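Hemopexin fold protein CP4 (Vigna unguiculata, PDB 3OYO) is a seed protein of uncertain function, built as a haemopexin-type four-bladed beta-propeller that binds a calcium ion. Local coordinates at residues T40-I45 / K220-V225; T165-G170 / G207-I212. All coordinates share one frame; numbering follows the deposited sequence.

Contact 1 of 2, residues T40-I45 / K220-V225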
# COMPACT_ATOMS: atom_id res chain seq x y z
N THR A 40 2.66 16.77 -5.30
CA THR A 40 2.26 17.37 -4.02
C THR A 40 3.38 17.22 -3.02
O THR A 40 3.69 16.11 -2.59
CB THR A 40 1.01 16.72 -3.41
OG1 THR A 40 -0.08 16.90 -4.30
CG2 THR A 40 0.66 17.43 -2.12
N ASN A 41 3.99 18.35 -2.66
CA ASN A 41 5.06 18.40 -1.66
C ASN A 41 4.68 17.79 -0.33
O ASN A 41 3.49 17.76 0.03
CB ASN A 41 5.56 19.82 -1.46
CG ASN A 41 6.55 20.22 -2.53
OD1 ASN A 41 7.57 19.55 -2.70
ND2 ASN A 41 6.25 21.29 -3.26
N LEU A 42 5.68 17.29 0.39
CA LEU A 42 5.48 16.62 1.65
C LEU A 42 4.64 17.52 2.54
O LEU A 42 4.98 18.70 2.71
CB LEU A 42 6.80 16.32 2.34
CG LEU A 42 6.76 15.52 3.68
CD1 LEU A 42 6.71 14.02 3.41
CD2 LEU A 42 8.05 15.82 4.50
N ARG A 43 3.56 16.97 3.08
CA ARG A 43 2.68 17.72 3.99
C ARG A 43 1.84 16.79 4.84
O ARG A 43 1.77 15.55 4.62
CB ARG A 43 1.76 18.65 3.22
CG ARG A 43 0.86 17.96 2.22
CD ARG A 43 0.72 18.94 1.10
NE ARG A 43 -0.56 18.90 0.43
CZ ARG A 43 -1.64 19.55 0.83
NH1 ARG A 43 -1.60 20.28 1.94
NH2 ARG A 43 -2.76 19.46 0.12
N LEU A 44 1.20 17.38 5.83
CA LEU A 44 0.33 16.61 6.71
C LEU A 44 -0.75 15.90 5.94
O LEU A 44 -1.34 16.43 5.01
CB LEU A 44 -0.28 17.50 7.79
CG LEU A 44 0.64 17.88 8.96
CD1 LEU A 44 -0.12 18.92 9.84
CD2 LEU A 44 1.00 16.67 9.76
N ILE A 45 -1.03 14.69 6.37
CA ILE A 45 -2.11 13.91 5.80
C ILE A 45 -3.43 14.68 5.94
O ILE A 45 -4.24 14.76 4.98
CB ILE A 45 -2.18 12.53 6.50
CG1 ILE A 45 -0.93 11.70 6.12
CG2 ILE A 45 -3.48 11.82 6.17
CD1 ILE A 45 -0.74 10.45 6.93
N LYS A 220 15.08 12.32 -2.44
CA LYS A 220 16.32 12.68 -1.73
C LYS A 220 16.19 14.03 -1.04
O LYS A 220 15.77 15.00 -1.65
CB LYS A 220 17.51 12.70 -2.67
CG LYS A 220 17.92 11.36 -3.20
CD LYS A 220 19.07 11.58 -4.20
CE LYS A 220 19.61 10.29 -4.83
NZ LYS A 220 20.48 10.74 -5.98
N GLY A 221 16.52 14.06 0.25
CA GLY A 221 16.47 15.27 1.06
C GLY A 221 15.09 15.60 1.57
O GLY A 221 14.85 16.68 2.08
N ILE A 222 14.18 14.64 1.42
CA ILE A 222 12.79 14.79 1.83
C ILE A 222 12.45 13.55 2.62
O ILE A 222 11.83 13.64 3.68
CB ILE A 222 11.86 14.96 0.60
CG1 ILE A 222 12.30 16.19 -0.21
CG2 ILE A 222 10.39 15.02 1.04
CD1 ILE A 222 11.56 16.42 -1.50
N PHE A 223 12.88 12.39 2.10
CA PHE A 223 12.73 11.12 2.77
C PHE A 223 14.13 10.71 3.20
O PHE A 223 15.08 11.00 2.48
CB PHE A 223 12.08 10.07 1.83
CG PHE A 223 10.58 10.16 1.77
CD1 PHE A 223 9.78 9.28 2.50
CD2 PHE A 223 9.97 11.16 1.05
CE1 PHE A 223 8.37 9.38 2.46
CE2 PHE A 223 8.56 11.30 1.03
CZ PHE A 223 7.77 10.39 1.76
N PRO A 224 14.30 10.09 4.38
CA PRO A 224 13.29 9.81 5.41
C PRO A 224 12.66 11.08 6.02
O PRO A 224 13.31 12.12 6.17
CB PRO A 224 14.08 9.02 6.46
CG PRO A 224 15.52 9.51 6.30
CD PRO A 224 15.64 9.64 4.78
N VAL A 225 11.39 10.98 6.36
CA VAL A 225 10.57 12.08 6.88
C VAL A 225 10.74 12.25 8.38
O VAL A 225 11.11 11.31 9.10
CB VAL A 225 9.08 11.80 6.55
CG1 VAL A 225 8.15 12.52 7.52
CG2 VAL A 225 8.78 12.17 5.08
OXT VAL A 225 10.48 13.35 8.88
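Leu42 and Ile222 bring the two backbones to their nearest approach, 7.5 Å between CA atoms: residues 40-45 turn corners at Thr40 and Leu42 on the outermost strand of the first blade, and residues 220-225 are the irregular tail that ends the chain. What joins them is apolar, and nearly all of it runs through Leu42. Its CG lies anti to the backbone N (chi1 -177°), which carries the two methyls across to the tail. CD1 meets Val225 CG2 tip to tip, modelled at 3.2 Å, closer than two methyl groups should come, so the exact fit is doubtful, while CD2 stands 3.8 Å from the same Val225 CG2. CD1 also approaches the Phe223 ring obliquely, 4.1 Å from its CE2. Nearer the backbone, Leu42 CB rests 4.0 Å from Ile222 CG2. The tail carries a cis peptide before Pro224 and doubles back, so that Val225 CG2 ends up 3.8 Å above the centre of one Phe223 ring face; this one methyl covers the aromatic face while Leu42 CD1 comes in from its flank, touching both the methyl and the ring. Cutting Leu42 back to an alanine would probably leave Val225 CG2 and the Phe223 CE2 side without their apolar partner, freeing the last residue to shift. Leu42 is also backed by Lys23 and Val25 of its own sheet, and Phe223 and Val225 both touch Ala20. Packing of the chain end against the first blade is consistent with the closure of the haemopexin propeller ring, where the last blade meets the first.

Contact 2 of 2, residues T165-G170 / G207-I212; sequences TEFESG and GNIRPI
Thr165 and Ile209 are the nearest backbone pair, with CA atoms 8.9 Å apart, where two overlapping type I turns (Thr165 to Glu168 and Phe167 to Gly170) pass beside the outermost strand of the sheet formed by residues 173-211. In this four-bladed propeller, residues 165-170 belong to the link that comes from the third blade and enters the innermost strand of the fourth, so the link packs on the rim of the blade it is about to build. Thr165 OG1 accepts from Phe167 N at 3.2 Å and 144°, an ST turn that ties the start of the link together; the same OG1 bonds to Leu162 O. Lys187 NZ reaches in from the sheet to bond both Glu166 O and Gly170 O.

Ile209 does the touching from the strand, with CG1 anti to its carbonyl carbon (chi1 -55°) and CD1 extended beyond it. CG1 lies in plane at the edge of the Phe167 ring, 3.9 Å from CE2, with the two side chains running antiparallel alongside each other. Phe167 also touches Val192 and Leu185 of the sheet. Glu166 folds back over the aromatic ring: its chain bends at chi2, and CD sits 3.7 Å above the centre of one face. The carboxylate is thus laid against apolar groups, and OE1, which the contact buries, has no polar partner in the model. Ile209 CD1 is shared between 3.6 Å to Glu166 OE1 and 3.7 Å to Phe167 CE2, with Thr165 CB a little farther away at 4.2 Å.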
# COMPACT_ATOMS: atom_id res chain seq x y z
N THR A 165 15.10 -13.31 0.47
CA THR A 165 15.35 -11.87 0.35
C THR A 165 14.87 -11.15 1.62
O THR A 165 14.26 -11.77 2.50
CB THR A 165 14.57 -11.28 -0.84
OG1 THR A 165 13.18 -11.22 -0.49
CG2 THR A 165 14.75 -12.17 -2.08
N GLU A 166 15.11 -9.85 1.71
CA GLU A 166 14.68 -9.08 2.88
C GLU A 166 13.13 -8.90 2.99
O GLU A 166 12.62 -8.54 4.03
CB GLU A 166 15.48 -7.77 2.97
CG GLU A 166 14.68 -6.52 2.87
CD GLU A 166 14.51 -6.02 1.45
OE1 GLU A 166 14.35 -6.87 0.56
OE2 GLU A 166 14.51 -4.78 1.23
N PHE A 167 12.40 -9.22 1.93
CA PHE A 167 10.94 -9.23 1.86
C PHE A 167 10.30 -10.47 2.44
O PHE A 167 9.10 -10.48 2.75
CB PHE A 167 10.50 -9.08 0.39
CG PHE A 167 10.97 -7.81 -0.23
CD1 PHE A 167 10.41 -6.58 0.13
CD2 PHE A 167 12.03 -7.81 -1.14
CE1 PHE A 167 10.87 -5.38 -0.44
CE2 PHE A 167 12.53 -6.60 -1.69
CZ PHE A 167 11.93 -5.38 -1.35
N GLU A 168 11.09 -11.53 2.61
CA GLU A 168 10.59 -12.80 3.10
C GLU A 168 9.89 -12.70 4.44
O GLU A 168 8.90 -13.43 4.69
CB GLU A 168 11.75 -13.82 3.20
CG GLU A 168 11.30 -15.22 3.58
CD GLU A 168 12.44 -16.21 3.75
OE1 GLU A 168 12.16 -17.33 4.21
OE2 GLU A 168 13.61 -15.87 3.47
N SER A 169 10.41 -11.85 5.33
CA SER A 169 9.78 -11.74 6.65
C SER A 169 8.92 -10.48 6.82
O SER A 169 8.58 -10.09 7.93
CB SER A 169 10.80 -11.86 7.76
OG SER A 169 11.61 -10.72 7.74
N GLY A 170 8.58 -9.83 5.72
CA GLY A 170 7.77 -8.64 5.82
C GLY A 170 7.98 -7.62 4.74
O GLY A 170 9.06 -7.51 4.13
N GLY A 207 12.81 -8.15 -9.65
CA GLY A 207 13.95 -7.37 -10.17
C GLY A 207 15.02 -7.40 -9.12
O GLY A 207 14.79 -7.98 -8.06
N ASN A 208 16.18 -6.79 -9.36
CA ASN A 208 17.17 -6.66 -8.28
C ASN A 208 16.75 -5.53 -7.31
O ASN A 208 16.07 -4.56 -7.69
CB ASN A 208 18.61 -6.47 -8.81
CG ASN A 208 18.67 -5.56 -10.02
OD1 ASN A 208 18.25 -4.41 -9.95
ND2 ASN A 208 19.17 -6.08 -11.14
N ILE A 209 17.13 -5.71 -6.05
CA ILE A 209 16.74 -4.81 -4.96
C ILE A 209 17.66 -3.61 -4.94
O ILE A 209 18.84 -3.77 -5.17
CB ILE A 209 16.77 -5.56 -3.64
CG1 ILE A 209 15.87 -6.82 -3.75
CG2 ILE A 209 16.41 -4.62 -2.45
CD1 ILE A 209 15.99 -7.74 -2.55
N ARG A 210 17.08 -2.42 -4.70
CA ARG A 210 17.79 -1.14 -4.79
C ARG A 210 17.38 -0.20 -3.66
O ARG A 210 16.30 -0.37 -3.07
CB ARG A 210 17.43 -0.41 -6.09
CG ARG A 210 18.05 -1.01 -7.30
CD ARG A 210 17.41 -0.46 -8.54
NE ARG A 210 17.95 -1.17 -9.70
CZ ARG A 210 17.50 -1.06 -10.95
NH1 ARG A 210 16.46 -0.27 -11.22
NH2 ARG A 210 18.09 -1.76 -11.92
N PRO A 211 18.25 0.75 -3.32
CA PRO A 211 17.88 1.72 -2.30
C PRO A 211 16.80 2.63 -2.87
O PRO A 211 16.86 3.03 -4.03
CB PRO A 211 19.19 2.48 -2.05
CG PRO A 211 20.29 1.51 -2.47
CD PRO A 211 19.67 0.90 -3.71
N ILE A 212 15.81 2.93 -2.05
CA ILE A 212 14.69 3.77 -2.46
C ILE A 212 15.15 5.12 -3.04
O ILE A 212 14.63 5.62 -4.06
CB ILE A 212 13.73 4.01 -1.25
CG1 ILE A 212 13.03 2.69 -0.87
CG2 ILE A 212 12.70 5.07 -1.58
CD1 ILE A 212 12.25 2.73 0.54

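From the N terminus, the chain reaches residues 40-45 on the outer strand of the first blade and then runs almost round the whole ring before contact 1 closes that loop at the C-terminal tail, 175 residues on. Contact 2 is nested inside it, a shorter closure of 37 residues that spans the fourth blade from its entry link to its outer strand. Their centres are about 22 Å apart and the two do not touch. They are similar in plan: each sets a residue three places before a short helix, on the blade's outer edge, against an irregular segment. Contact 2 ties the third-to-fourth blade link down; contact 1 joins the C-terminal tail to the first blade.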